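Local coordinates for protein formate dehydrogenase subunit beta (Desulfovibrio gigas, PDB 1H0H) that serves as the electron-transfer subunit of formate dehydrogenase, carrying three [4Fe-4S] clusters for the reversible two-electron oxidation of formate to carbon dioxide, at residues T8-A13 with L66-D70; C14-Q18 with H38-P42; H25-T30 with N45-Y49; D70-H74 with K136-C140; C120-V124 with E210-A214. All coordinates share one frame; numbering follows the deposited sequence.

Contact 1: residues T8-A13 with L66-D70; sequences TTRCTA and LFFPD. With SF4 (iron/sulfur cluster), chain L.
Thr8 O is gripped by two donors and tied through one of them to Phe67. Cys11 N reaches it at 3.2 Å, and a water donates to Thr8 O at 2.8 Å while accepting from Phe67 N. The water joins strand 62-70 to the start of a ferredoxin-type Cys-x-x-Cys-x-x-Cys loop. Cys11, the first cysteine of that loop, binds iron FE3 of cluster #1 through SG at 2.2 Å. Its SG is trans to the backbone N (chi1 175°), which also brings SG obliquely towards the Phe67 ring. Ala13 CB stands over the centre of that ring, 3.5 Å from its centroid, in a CH-pi contact. Cys11 O lies at the ring edge, 3.3 Å from Phe67 CD2. Thr8 turns CB towards the strand, 3.3 Å from Phe67 O, while its OG1 bonds to Leu200 O. Further along the strand, Pro69 CG rests 3.7 Å from sulfur S4 of cluster #1.

Contact 2: residues C14-Q18 with H38-P42; sequences CRGCQ and HQNPP. With SF4 (iron/sulfur cluster), chain L.
Arg15 points its guanidinium at the backbone of the loop 38-42. Arg15 NH1 donates to His38 O at 2.9 Å, and Arg15 NH2 adds a weak bond to the same oxygen at 3.1 Å. The NH1 donor is tilted 31° from the carbonyl plane. Arg15 NE and NH2 also form salt bridges with acid on the partner protein chain, so the guanidinium bonds both within the chain and across the subunit interface. Both His38 ring nitrogens bond to acidic groups of that chain. Arg15 belongs to the Cys-x-x-Cys-x-x-Cys motif and is the N-cap residue of helix 16-25. Cys14 SG binds iron FE4 of cluster #1 at 2.4 Å, and Cys17 SG binds FE2 at 2.3 Å. Cys14 SG also accepts from Gly16 N at 3.3 Å. Within the first turn of the helix, Gln18 is extended, with CG opposite the backbone N (chi1 -180°), and reaches the loop. Gln18 NE2 donates to Asn40 O at 2.9 Å, in the carbonyl plane on a lone pair. That carbonyl is part of the cis peptide between Asn40 and Pro41. The other end of the amide, Gln18 OE1, accepts from Val52 N, and Asn40 ND2 bonds to Glu33 O.

Contact 3: residues H25-T30 with N45-Y49; sequences HGNPAT and NFHTY. With SF4 (iron/sulfur cluster), chain M.
Asn45 and Thr30 make the direct hydrogen bond of this contact. Asn45 ND2 donates to Thr30 OG1 at 3.2 Å, with the oxygen tilted 29° from the amide plane. Asn45 CG sits between its backbone N and carbonyl carbon (chi1 57°), which turns OD1 back to its own loop and ND2 to Thr30. Asn45 OD1 accepts from His47 N at 2.9 Å on a lone pair, an Asx turn, and from Thr48 OG1, which lies above the carbonyl plane. The same residues form a type I beta turn from Asn45 to Thr48. Two waters add indirect links. One accepts from both Asn27 ND2 and Tyr49 N, and the other joins Asn27 OD1 to His47 ND1. Tyr49 turns its edge to the face of His25 in a T-shaped pair, centroids 5.4 Å apart and planes at 76°. Asn27 ND2 sits over the centre of the Tyr49 ring, 3.5 Å from Tyr49 CE2, with amide and ring steeply inclined. Pro28 CG makes a CH-pi contact over His47, 3.6 Å from the ring centroid, and Phe46 CD2 lies against the opposite face, toward the rim. His25 CE1 is 3.2 Å from sulfur S2 of cluster #2. His25 ND1 bonds to Cys21 O and NE2 to Asp138 OD1. These two acceptors are consistent with protons on both ring nitrogens, and a positive charge, partly balanced by Asp138, would probably ease reduction of the cluster.

Contact 4: residues D70-H74 with K136-C140; sequences DQCRH and KCDMC. With SF4 (iron/sulfur cluster), chain M; SF4 (iron/sulfur cluster), chain N.
Segments 70-74 and 136-140 run 65° apart and come closest at Cys72 and Cys137, whose CA atoms are 5.7 Å apart. Together they form the bridge between clusters #2 and #3. A water accepts from the backbone N of both cysteines. Cys72 SG binds iron FE2 of cluster #3 at 2.3 Å, and Cys137 SG binds FE3 of cluster #2 at 2.2 Å. His74 NE2 donates to Cys137 SG at 3.2 Å. The bond is nearly straight (164°) and lies in the ring plane. His74 ND1 bonds to Val101 N, which fixes the ring's rotation, and Lys136 NZ bonds to Val101 O. Cys72 SG stands over one face of the ring and Met139 CE makes a CH-pi contact with the opposite face. Lys136 extends between the two clusters and bends at its last bond (chi4 63°). This brings Lys136 NZ to Cys137 O at 2.8 Å and 3.1 Å from Cys72 SG. Its charge would probably stabilise reduced clusters. Gln71 NE2 approaches Cys137 SG at 3.4 Å, while its OE1 accepts from Lys50 NZ. The contact joins the exit of strand 62-70 to the loop before helix 141-144, and Phe4 of strand 2-7 packs on Gln71 and Met139.

Contact 5: residues C120-V124 with E210-A214; sequences CPYDV and EYAVA. With SF4 (iron/sulfur cluster), chain N.
The Cys-Pro turn that supplies a ligand to cluster #3 packs against the C-terminal tail, mainly through Tyr122 and Tyr211. The turn is type I, from Cys120 to Asp123. Cys120 SG binds iron FE1 of cluster #3 at 2.3 Å. Cys120 SG also accepts from Val124 N at 3.3 Å, in a nearly straight bond (167°), and weakly from Tyr122 N. The Tyr122 ring lies between cluster and tail. Tyr122 CD2 is 3.5 Å from sulfur S4 of cluster #3, and on its other side CD1 meets Tyr211 O at 3.4 Å, at the ring edge. With CG opposite the carbonyl carbon (chi1 -53°), the ring runs on along the tail, and its OH approaches the methyl group of Ala214. Pro121 CB touches the same methyl, 3.8 Å from Ala214 CB. At the other end of the turn, Asp123 CB stands over the face of Tyr211 in a CH-pi contact. The carboxylate plane is turned 77° from that ring. Asp123 OD2 forms a salt bridge with Arg126. A water donates to Pro121 O at 2.9 Å and to Val213 O at 2.8 Å, so it spends both protons on the two segments. Tyr122 OH and Ala214 N both bond to Asp191 OD2. The tail is held to the cluster turn by van der Waals contact, one water and a shared carboxylate, without a direct hydrogen bond between the segments.

Overall arrangement
Contacts 1, 2 and 4 are buried, whereas contacts 3 and 5 are partly exposed. Contact 4 lies nearest the centre of the chain, about 5 Å away between centres. Contacts 1 and 2 share cluster #1 and the three-cysteine loop. Contacts 1, 2 and 3 reach the partner protein chain, contacts 4 and 5 do not. Contacts 3 and 4 share cluster #2 and meet through His25 and Asp138. Contacts 4 and 5 share cluster #3, with Arg73 packed on Tyr122. Contact 1 passes directly into contact 4 at Asp70. The chemistry varies with place. Contact 2 relies on charged and amide donors, contact 4 on bonds to cluster-ligating sulfur, and contacts 3 and 5 on rings and waters.

Contact 1: residues T8-A13 with L66-D70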
# COMPACT_ATOMS: atom_id res chain seq x y z
N THR B 8 -22.86 -4.00 15.22
CA THR B 8 -22.20 -4.99 14.36
C THR B 8 -22.35 -4.68 12.87
O THR B 8 -21.54 -5.14 12.05
CB THR B 8 -22.71 -6.43 14.62
OG1 THR B 8 -24.09 -6.54 14.23
CG2 THR B 8 -22.69 -6.77 16.11
N THR B 9 -23.32 -3.85 12.51
CA THR B 9 -23.47 -3.56 11.09
C THR B 9 -22.31 -2.69 10.58
O THR B 9 -22.16 -2.52 9.38
CB THR B 9 -24.82 -2.90 10.73
OG1 THR B 9 -24.85 -1.53 11.21
CG2 THR B 9 -25.98 -3.60 11.41
N ARG B 10 -21.54 -2.10 11.49
CA ARG B 10 -20.40 -1.29 11.07
C ARG B 10 -19.04 -1.97 11.25
O ARG B 10 -18.02 -1.40 10.87
CB ARG B 10 -20.38 0.06 11.80
CG ARG B 10 -21.63 0.89 11.62
CD ARG B 10 -21.54 2.23 12.31
NE ARG B 10 -20.56 3.11 11.69
CZ ARG B 10 -20.89 4.00 10.77
NH1 ARG B 10 -22.16 4.08 10.38
NH2 ARG B 10 -19.97 4.82 10.22
N CYS B 11 -19.02 -3.18 11.81
CA CYS B 11 -17.74 -3.87 12.08
C CYS B 11 -17.16 -4.51 10.83
O CYS B 11 -17.84 -5.20 10.09
CB CYS B 11 -17.98 -4.94 13.17
SG CYS B 11 -16.58 -6.02 13.57
N THR B 12 -15.88 -4.28 10.58
CA THR B 12 -15.24 -4.88 9.43
C THR B 12 -14.38 -6.06 9.83
O THR B 12 -13.66 -6.62 9.01
CB THR B 12 -14.37 -3.84 8.72
OG1 THR B 12 -13.53 -3.21 9.69
CG2 THR B 12 -15.23 -2.73 8.13
N ALA B 13 -14.45 -6.44 11.11
CA ALA B 13 -13.64 -7.53 11.63
C ALA B 13 -12.14 -7.23 11.41
O ALA B 13 -11.34 -8.13 11.11
CB ALA B 13 -14.08 -8.88 11.03
N LEU B 66 -21.07 -12.34 8.96
CA LEU B 66 -21.52 -11.66 10.16
C LEU B 66 -20.49 -11.67 11.24
O LEU B 66 -19.95 -12.71 11.60
CB LEU B 66 -22.81 -12.29 10.69
CG LEU B 66 -23.93 -12.39 9.66
CD1 LEU B 66 -25.22 -12.97 10.28
CD2 LEU B 66 -24.21 -11.02 9.02
N PHE B 67 -20.25 -10.49 11.80
CA PHE B 67 -19.22 -10.29 12.79
C PHE B 67 -19.82 -9.87 14.14
O PHE B 67 -20.76 -9.08 14.19
CB PHE B 67 -18.25 -9.22 12.31
CG PHE B 67 -17.69 -9.48 10.92
CD1 PHE B 67 -17.24 -10.73 10.55
CD2 PHE B 67 -17.62 -8.45 9.99
CE1 PHE B 67 -16.75 -10.96 9.28
CE2 PHE B 67 -17.12 -8.68 8.71
CZ PHE B 67 -16.66 -9.93 8.36
N PHE B 68 -19.22 -10.36 15.22
CA PHE B 68 -19.67 -10.11 16.59
C PHE B 68 -18.45 -10.00 17.51
O PHE B 68 -17.84 -11.00 17.86
CB PHE B 68 -20.54 -11.29 17.02
CG PHE B 68 -21.45 -11.01 18.17
CD1 PHE B 68 -22.69 -10.41 17.97
CD2 PHE B 68 -21.10 -11.38 19.45
CE1 PHE B 68 -23.57 -10.16 19.06
CE2 PHE B 68 -21.95 -11.11 20.53
CZ PHE B 68 -23.18 -10.51 20.33
N PRO B 69 -18.07 -8.78 17.88
CA PRO B 69 -16.89 -8.56 18.74
C PRO B 69 -17.29 -8.77 20.21
O PRO B 69 -17.55 -7.82 20.95
CB PRO B 69 -16.53 -7.09 18.51
CG PRO B 69 -17.69 -6.47 17.88
CD PRO B 69 -18.71 -7.53 17.48
N ASP B 70 -17.26 -10.04 20.61
CA ASP B 70 -17.78 -10.51 21.87
C ASP B 70 -16.93 -10.11 23.07
O ASP B 70 -15.71 -9.98 22.97
CB ASP B 70 -17.92 -12.03 21.76
CG ASP B 70 -18.96 -12.59 22.65
OD1 ASP B 70 -19.57 -11.82 23.44
OD2 ASP B 70 -19.22 -13.80 22.65
FE1 SF4 L . -14.35 -2.12 15.45
FE2 SF4 L . -13.41 -4.48 16.56
FE3 SF4 L . -15.14 -4.56 14.42
FE4 SF4 L . -12.50 -3.61 14.07
S1 SF4 L . -13.13 -5.70 14.64
S2 SF4 L . -14.48 -2.71 13.22
S3 SF4 L . -12.19 -2.64 16.16
S4 SF4 L . -15.57 -3.71 16.59
O HOH W 1 -21.58 -7.78 11.02

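Contact 2: residues C14-Q18 with H38-P42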
# COMPACT_ATOMS: atom_id res chain seq x y z
N CYS B 14 -11.77 -5.96 11.56
CA CYS B 14 -10.38 -5.54 11.41
C CYS B 14 -9.53 -6.14 12.56
O CYS B 14 -8.31 -6.17 12.50
CB CYS B 14 -10.30 -4.00 11.42
SG CYS B 14 -10.43 -3.17 13.00
N ARG B 15 -10.22 -6.63 13.58
CA ARG B 15 -9.57 -7.20 14.78
C ARG B 15 -8.68 -6.23 15.59
O ARG B 15 -7.91 -6.61 16.47
CB ARG B 15 -8.97 -8.58 14.51
CG ARG B 15 -10.10 -9.63 14.43
CD ARG B 15 -9.63 -11.07 14.55
NE ARG B 15 -9.12 -11.54 13.27
CZ ARG B 15 -9.05 -12.80 12.94
NH1 ARG B 15 -9.47 -13.74 13.81
NH2 ARG B 15 -8.56 -13.14 11.74
N GLY B 16 -8.82 -4.94 15.31
CA GLY B 16 -8.16 -3.94 16.14
C GLY B 16 -8.54 -4.05 17.63
O GLY B 16 -7.67 -4.00 18.49
N CYS B 17 -9.84 -4.21 17.93
CA CYS B 17 -10.32 -4.33 19.31
C CYS B 17 -9.73 -5.57 20.02
O CYS B 17 -9.31 -5.49 21.19
CB CYS B 17 -11.87 -4.39 19.36
SG CYS B 17 -12.59 -5.68 18.31
N GLN B 18 -9.71 -6.69 19.32
CA GLN B 18 -9.21 -7.95 19.89
C GLN B 18 -7.77 -7.78 20.33
O GLN B 18 -7.42 -8.10 21.47
CB GLN B 18 -9.36 -9.11 18.90
CG GLN B 18 -8.88 -10.46 19.39
CD GLN B 18 -9.25 -11.60 18.45
OE1 GLN B 18 -10.40 -11.73 18.01
NE2 GLN B 18 -8.28 -12.41 18.14
N HIS B 38 -11.47 -18.02 9.76
CA HIS B 38 -10.59 -16.90 10.04
C HIS B 38 -10.66 -16.49 11.50
O HIS B 38 -9.69 -15.97 12.03
CB HIS B 38 -10.90 -15.73 9.12
CG HIS B 38 -10.42 -15.95 7.72
ND1 HIS B 38 -9.10 -15.81 7.37
CD2 HIS B 38 -11.07 -16.30 6.59
CE1 HIS B 38 -8.95 -16.09 6.08
NE2 HIS B 38 -10.13 -16.39 5.58
N GLN B 39 -11.78 -16.77 12.15
CA GLN B 39 -11.91 -16.42 13.57
C GLN B 39 -10.89 -17.23 14.40
O GLN B 39 -10.65 -18.42 14.14
CB GLN B 39 -13.33 -16.71 14.05
CG GLN B 39 -13.47 -16.66 15.56
CD GLN B 39 -14.85 -17.15 16.01
OE1 GLN B 39 -15.82 -17.07 15.25
NE2 GLN B 39 -14.92 -17.69 17.22
N ASN B 40 -10.23 -16.57 15.34
CA ASN B 40 -9.26 -17.23 16.23
C ASN B 40 -8.82 -16.25 17.31
O ASN B 40 -8.62 -15.07 17.01
CB ASN B 40 -8.06 -17.76 15.41
CG ASN B 40 -7.98 -19.28 15.41
OD1 ASN B 40 -8.30 -19.93 16.41
ND2 ASN B 40 -7.56 -19.86 14.28
N PRO B 41 -8.76 -16.67 18.57
CA PRO B 41 -9.11 -18.02 19.04
C PRO B 41 -10.61 -18.38 18.84
O PRO B 41 -11.44 -17.53 18.53
CB PRO B 41 -8.79 -17.99 20.53
CG PRO B 41 -8.05 -16.72 20.80
CD PRO B 41 -8.36 -15.78 19.68
N PRO B 42 -10.92 -19.64 18.99
CA PRO B 42 -12.28 -20.16 18.76
C PRO B 42 -13.29 -19.64 19.77
O PRO B 42 -14.48 -19.60 19.49
CB PRO B 42 -12.13 -21.68 19.00
CG PRO B 42 -10.73 -21.94 18.97
CD PRO B 42 -9.97 -20.70 19.36
FE1 SF4 L . -14.35 -2.12 15.45
FE2 SF4 L . -13.41 -4.48 16.56
FE3 SF4 L . -15.14 -4.56 14.42
FE4 SF4 L . -12.50 -3.61 14.07
S1 SF4 L . -13.13 -5.70 14.64
S2 SF4 L . -14.48 -2.71 13.22
S3 SF4 L . -12.19 -2.64 16.16
S4 SF4 L . -15.57 -3.71 16.59

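Contact 3: residues H25-T30 with N45-Y49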
# COMPACT_ATOMS: atom_id res chain seq x y z
N HIS B 25 -4.07 -4.75 28.40
CA HIS B 25 -4.03 -5.56 29.61
C HIS B 25 -2.78 -6.42 29.76
O HIS B 25 -2.60 -7.06 30.80
CB HIS B 25 -5.28 -6.43 29.69
CG HIS B 25 -6.55 -5.66 29.71
ND1 HIS B 25 -7.10 -5.10 28.57
CD2 HIS B 25 -7.37 -5.32 30.74
CE1 HIS B 25 -8.24 -4.50 28.90
NE2 HIS B 25 -8.40 -4.60 30.21
N GLY B 26 -1.94 -6.49 28.73
CA GLY B 26 -0.81 -7.39 28.78
C GLY B 26 -1.18 -8.86 28.67
O GLY B 26 -0.49 -9.72 29.23
N ASN B 27 -2.24 -9.18 27.93
CA ASN B 27 -2.65 -10.57 27.84
C ASN B 27 -1.83 -11.26 26.77
O ASN B 27 -1.60 -10.69 25.70
CB ASN B 27 -4.15 -10.71 27.51
CG ASN B 27 -5.06 -10.21 28.62
OD1 ASN B 27 -4.70 -10.19 29.79
ND2 ASN B 27 -6.28 -9.83 28.24
N PRO B 28 -1.34 -12.46 27.06
CA PRO B 28 -0.56 -13.21 26.08
C PRO B 28 -1.43 -13.77 24.97
O PRO B 28 -2.65 -13.89 25.13
CB PRO B 28 0.01 -14.37 26.91
CG PRO B 28 -1.07 -14.59 27.95
CD PRO B 28 -1.45 -13.16 28.36
N ALA B 29 -0.79 -14.13 23.86
CA ALA B 29 -1.46 -14.87 22.80
C ALA B 29 -1.65 -16.27 23.38
O ALA B 29 -0.92 -16.66 24.30
CB ALA B 29 -0.54 -14.95 21.56
N THR B 30 -2.63 -17.01 22.85
CA THR B 30 -2.87 -18.39 23.27
C THR B 30 -2.79 -19.30 22.04
O THR B 30 -2.89 -18.83 20.90
CB THR B 30 -4.21 -18.52 23.93
OG1 THR B 30 -5.24 -18.13 23.00
CG2 THR B 30 -4.32 -17.54 25.11
N ASN B 45 -11.08 -17.25 26.40
CA ASN B 45 -10.27 -18.01 27.35
C ASN B 45 -9.78 -17.05 28.43
O ASN B 45 -10.06 -15.83 28.36
CB ASN B 45 -9.13 -18.82 26.68
CG ASN B 45 -8.20 -17.95 25.87
OD1 ASN B 45 -7.64 -16.99 26.38
ND2 ASN B 45 -7.98 -18.31 24.60
N PHE B 46 -9.09 -17.57 29.45
CA PHE B 46 -8.58 -16.74 30.55
C PHE B 46 -7.79 -15.52 30.07
O PHE B 46 -7.73 -14.49 30.76
CB PHE B 46 -7.71 -17.59 31.52
CG PHE B 46 -7.23 -16.85 32.74
CD1 PHE B 46 -8.07 -16.66 33.84
CD2 PHE B 46 -5.93 -16.36 32.80
CE1 PHE B 46 -7.61 -15.99 34.97
CE2 PHE B 46 -5.47 -15.68 33.91
CZ PHE B 46 -6.32 -15.48 35.00
N HIS B 47 -7.18 -15.61 28.89
CA HIS B 47 -6.31 -14.53 28.43
C HIS B 47 -6.91 -13.71 27.30
O HIS B 47 -6.22 -12.84 26.74
CB HIS B 47 -4.99 -15.07 27.92
CG HIS B 47 -4.22 -15.82 28.94
ND1 HIS B 47 -3.74 -15.23 30.09
CD2 HIS B 47 -3.83 -17.12 28.99
CE1 HIS B 47 -3.09 -16.14 30.81
NE2 HIS B 47 -3.11 -17.28 30.15
N THR B 48 -8.17 -13.95 26.97
CA THR B 48 -8.78 -13.34 25.81
C THR B 48 -10.18 -12.86 26.16
O THR B 48 -11.11 -13.65 26.21
CB THR B 48 -8.86 -14.41 24.70
OG1 THR B 48 -7.57 -15.00 24.49
CG2 THR B 48 -9.26 -13.78 23.38
N TYR B 49 -10.32 -11.56 26.38
CA TYR B 49 -11.55 -10.99 26.86
C TYR B 49 -12.40 -10.44 25.73
O TYR B 49 -13.58 -10.19 25.91
CB TYR B 49 -11.26 -9.81 27.76
CG TYR B 49 -10.28 -9.98 28.89
CD1 TYR B 49 -9.96 -11.24 29.42
CD2 TYR B 49 -9.69 -8.86 29.45
CE1 TYR B 49 -9.09 -11.36 30.48
CE2 TYR B 49 -8.82 -8.98 30.50
CZ TYR B 49 -8.52 -10.23 31.01
OH TYR B 49 -7.63 -10.29 32.06
FE1 SF4 M . -11.48 -3.07 27.89
FE2 SF4 M . -12.83 -3.70 25.58
FE3 SF4 M . -13.40 -5.03 27.94
FE4 SF4 M . -11.03 -5.47 26.61
S1 SF4 M . -13.19 -5.87 25.85
S2 SF4 M . -11.37 -5.12 28.86
S3 SF4 M . -10.54 -3.50 25.73
S4 SF4 M . -13.71 -2.80 27.67
O HOH W 2 -8.11 -9.80 25.75
O HOH W 3 -3.92 -12.64 31.04

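Contact 4: residues D70-H74 with K136-C140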
# COMPACT_ATOMS: atom_id res chain seq x y z
N ASP B 70 -17.26 -10.04 20.61
CA ASP B 70 -17.78 -10.51 21.87
C ASP B 70 -16.93 -10.11 23.07
O ASP B 70 -15.71 -9.98 22.97
CB ASP B 70 -17.92 -12.03 21.76
CG ASP B 70 -18.96 -12.59 22.65
OD1 ASP B 70 -19.57 -11.82 23.44
OD2 ASP B 70 -19.22 -13.80 22.65
N GLN B 71 -17.59 -9.84 24.18
CA GLN B 71 -16.96 -9.50 25.44
C GLN B 71 -18.08 -9.60 26.50
O GLN B 71 -19.26 -9.67 26.16
CB GLN B 71 -16.40 -8.07 25.42
CG GLN B 71 -17.50 -7.04 25.26
CD GLN B 71 -17.02 -5.57 25.29
OE1 GLN B 71 -16.91 -4.93 24.24
NE2 GLN B 71 -16.78 -5.04 26.49
N CYS B 72 -17.69 -9.55 27.77
CA CYS B 72 -18.65 -9.54 28.88
C CYS B 72 -19.70 -8.44 28.66
O CYS B 72 -19.37 -7.35 28.19
CB CYS B 72 -17.92 -9.26 30.18
SG CYS B 72 -19.01 -8.92 31.56
N ARG B 73 -20.95 -8.70 29.02
CA ARG B 73 -22.02 -7.72 28.81
C ARG B 73 -22.16 -6.72 29.95
O ARG B 73 -22.96 -5.81 29.86
CB ARG B 73 -23.36 -8.43 28.68
CG ARG B 73 -23.38 -9.51 27.62
CD ARG B 73 -23.17 -9.03 26.17
NE ARG B 73 -23.58 -10.09 25.26
CZ ARG B 73 -22.80 -11.11 24.91
NH1 ARG B 73 -21.56 -11.22 25.40
NH2 ARG B 73 -23.28 -12.02 24.08
N HIS B 74 -21.42 -6.94 31.02
CA HIS B 74 -21.53 -6.13 32.23
C HIS B 74 -22.99 -5.98 32.64
O HIS B 74 -23.54 -4.87 32.74
CB HIS B 74 -20.77 -4.81 32.07
CG HIS B 74 -19.30 -5.03 32.01
ND1 HIS B 74 -18.51 -5.12 33.14
CD2 HIS B 74 -18.48 -5.28 30.95
CE1 HIS B 74 -17.27 -5.38 32.78
NE2 HIS B 74 -17.22 -5.45 31.46
N LYS B 136 -11.98 -12.01 32.69
CA LYS B 136 -12.83 -11.61 31.58
C LYS B 136 -12.64 -10.10 31.46
O LYS B 136 -11.85 -9.51 32.20
CB LYS B 136 -14.31 -11.92 31.90
CG LYS B 136 -14.84 -11.12 33.08
CD LYS B 136 -16.38 -11.23 33.25
CE LYS B 136 -16.93 -10.14 34.22
NZ LYS B 136 -16.68 -8.73 33.65
N CYS B 137 -13.34 -9.48 30.50
CA CYS B 137 -13.34 -8.04 30.29
C CYS B 137 -13.51 -7.28 31.60
O CYS B 137 -14.43 -7.58 32.39
CB CYS B 137 -14.50 -7.71 29.36
SG CYS B 137 -14.93 -5.98 29.22
N ASP B 138 -12.63 -6.31 31.86
CA ASP B 138 -12.77 -5.49 33.06
C ASP B 138 -13.26 -4.07 32.74
O ASP B 138 -13.04 -3.13 33.52
CB ASP B 138 -11.47 -5.46 33.86
CG ASP B 138 -10.35 -4.69 33.18
OD1 ASP B 138 -10.52 -4.24 32.03
OD2 ASP B 138 -9.24 -4.51 33.74
N MET B 139 -13.93 -3.94 31.60
CA MET B 139 -14.42 -2.65 31.13
C MET B 139 -13.29 -1.61 31.06
O MET B 139 -13.55 -0.42 31.10
CB MET B 139 -15.56 -2.13 32.06
CG MET B 139 -16.57 -1.20 31.40
SD MET B 139 -17.77 -0.35 32.49
CE MET B 139 -19.16 -1.45 32.48
N CYS B 140 -12.04 -2.07 30.98
CA CYS B 140 -10.92 -1.15 31.05
C CYS B 140 -11.13 -0.18 32.22
O CYS B 140 -11.01 1.06 32.08
CB CYS B 140 -10.77 -0.38 29.72
SG CYS B 140 -10.06 -1.34 28.38
FE1 SF4 M . -11.48 -3.07 27.89
FE2 SF4 M . -12.83 -3.70 25.58
FE3 SF4 M . -13.40 -5.03 27.94
FE4 SF4 M . -11.03 -5.47 26.61
S1 SF4 M . -13.19 -5.87 25.85
S2 SF4 M . -11.37 -5.12 28.86
S3 SF4 M . -10.54 -3.50 25.73
S4 SF4 M . -13.71 -2.80 27.67
FE1 SF4 N . -21.61 -13.17 32.21
FE2 SF4 N . -20.27 -10.76 32.16
FE3 SF4 N . -23.07 -10.89 32.75
FE4 SF4 N . -21.22 -11.88 34.56
S1 SF4 N . -21.51 -9.62 33.93
S2 SF4 N . -23.06 -12.91 33.96
S3 SF4 N . -19.56 -12.72 33.10
S4 SF4 N . -21.97 -11.41 30.71
O HOH W 4 -14.90 -10.82 28.46

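Contact 5: residues C120-V124 with E210-A214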
# COMPACT_ATOMS: atom_id res chain seq x y z
N CYS B 120 -23.49 -17.49 33.94
CA CYS B 120 -23.43 -16.51 32.85
C CYS B 120 -24.24 -16.95 31.63
O CYS B 120 -23.90 -17.92 30.95
CB CYS B 120 -22.00 -16.24 32.43
SG CYS B 120 -21.93 -15.08 31.05
N PRO B 121 -25.28 -16.21 31.32
CA PRO B 121 -26.16 -16.55 30.19
C PRO B 121 -25.40 -16.44 28.88
O PRO B 121 -25.81 -17.02 27.88
CB PRO B 121 -27.23 -15.45 30.25
CG PRO B 121 -27.14 -14.89 31.63
CD PRO B 121 -25.71 -14.99 32.02
N TYR B 122 -24.29 -15.71 28.90
CA TYR B 122 -23.54 -15.44 27.70
C TYR B 122 -22.27 -16.27 27.56
O TYR B 122 -21.51 -16.09 26.62
CB TYR B 122 -23.22 -13.93 27.64
CG TYR B 122 -24.48 -13.12 27.80
CD1 TYR B 122 -25.36 -12.98 26.74
CD2 TYR B 122 -24.83 -12.55 29.03
CE1 TYR B 122 -26.52 -12.28 26.87
CE2 TYR B 122 -26.00 -11.85 29.18
CZ TYR B 122 -26.83 -11.71 28.09
OH TYR B 122 -27.99 -11.03 28.18
N ASP B 123 -22.04 -17.13 28.53
CA ASP B 123 -20.90 -18.04 28.56
C ASP B 123 -19.58 -17.30 28.40
O ASP B 123 -18.74 -17.67 27.60
CB ASP B 123 -21.04 -19.11 27.48
CG ASP B 123 -20.00 -20.18 27.61
OD1 ASP B 123 -19.61 -20.47 28.77
OD2 ASP B 123 -19.50 -20.76 26.63
N VAL B 124 -19.42 -16.23 29.17
CA VAL B 124 -18.25 -15.37 29.08
C VAL B 124 -17.01 -15.67 29.96
O VAL B 124 -15.91 -15.72 29.42
CB VAL B 124 -18.66 -13.87 29.19
CG1 VAL B 124 -17.43 -12.95 29.33
CG2 VAL B 124 -19.50 -13.46 27.98
N GLU B 210 -24.09 -18.16 19.12
CA GLU B 210 -25.12 -18.97 19.80
C GLU B 210 -25.55 -18.36 21.12
O GLU B 210 -26.66 -18.60 21.60
CB GLU B 210 -24.63 -20.40 20.02
CG GLU B 210 -23.34 -20.54 20.84
CD GLU B 210 -22.86 -22.00 20.94
OE1 GLU B 210 -23.71 -22.93 20.90
OE2 GLU B 210 -21.64 -22.21 21.04
N TYR B 211 -24.68 -17.55 21.70
CA TYR B 211 -24.96 -16.93 22.98
C TYR B 211 -25.05 -15.43 22.89
O TYR B 211 -24.88 -14.74 23.88
CB TYR B 211 -23.89 -17.32 23.99
CG TYR B 211 -23.74 -18.82 24.20
CD1 TYR B 211 -24.82 -19.60 24.60
CD2 TYR B 211 -22.52 -19.44 24.01
CE1 TYR B 211 -24.67 -20.97 24.80
CE2 TYR B 211 -22.36 -20.79 24.22
CZ TYR B 211 -23.43 -21.55 24.60
OH TYR B 211 -23.26 -22.91 24.81
N ALA B 212 -25.37 -14.94 21.70
CA ALA B 212 -25.61 -13.51 21.48
C ALA B 212 -26.68 -12.94 22.42
O ALA B 212 -26.48 -11.85 22.95
CB ALA B 212 -25.99 -13.26 20.05
N VAL B 213 -27.81 -13.64 22.59
CA VAL B 213 -28.81 -13.19 23.58
C VAL B 213 -29.03 -14.27 24.62
O VAL B 213 -28.71 -15.43 24.39
CB VAL B 213 -30.17 -12.82 22.97
CG1 VAL B 213 -30.03 -11.67 21.99
CG2 VAL B 213 -30.83 -14.02 22.32
N ALA B 214 -29.56 -13.89 25.77
CA ALA B 214 -29.75 -14.85 26.85
C ALA B 214 -30.84 -15.86 26.49
O ALA B 214 -30.76 -17.04 26.87
CB ALA B 214 -30.08 -14.14 28.14
OXT ALA B 214 -31.81 -15.51 25.81
FE1 SF4 N . -21.61 -13.17 32.21
FE2 SF4 N . -20.27 -10.76 32.16
FE3 SF4 N . -23.07 -10.89 32.75
FE4 SF4 N . -21.22 -11.88 34.56
S1 SF4 N . -21.51 -9.62 33.93
S2 SF4 N . -23.06 -12.91 33.96
S3 SF4 N . -19.56 -12.72 33.10
S4 SF4 N . -21.97 -11.41 30.71
O HOH W 5 -27.47 -17.61 25.60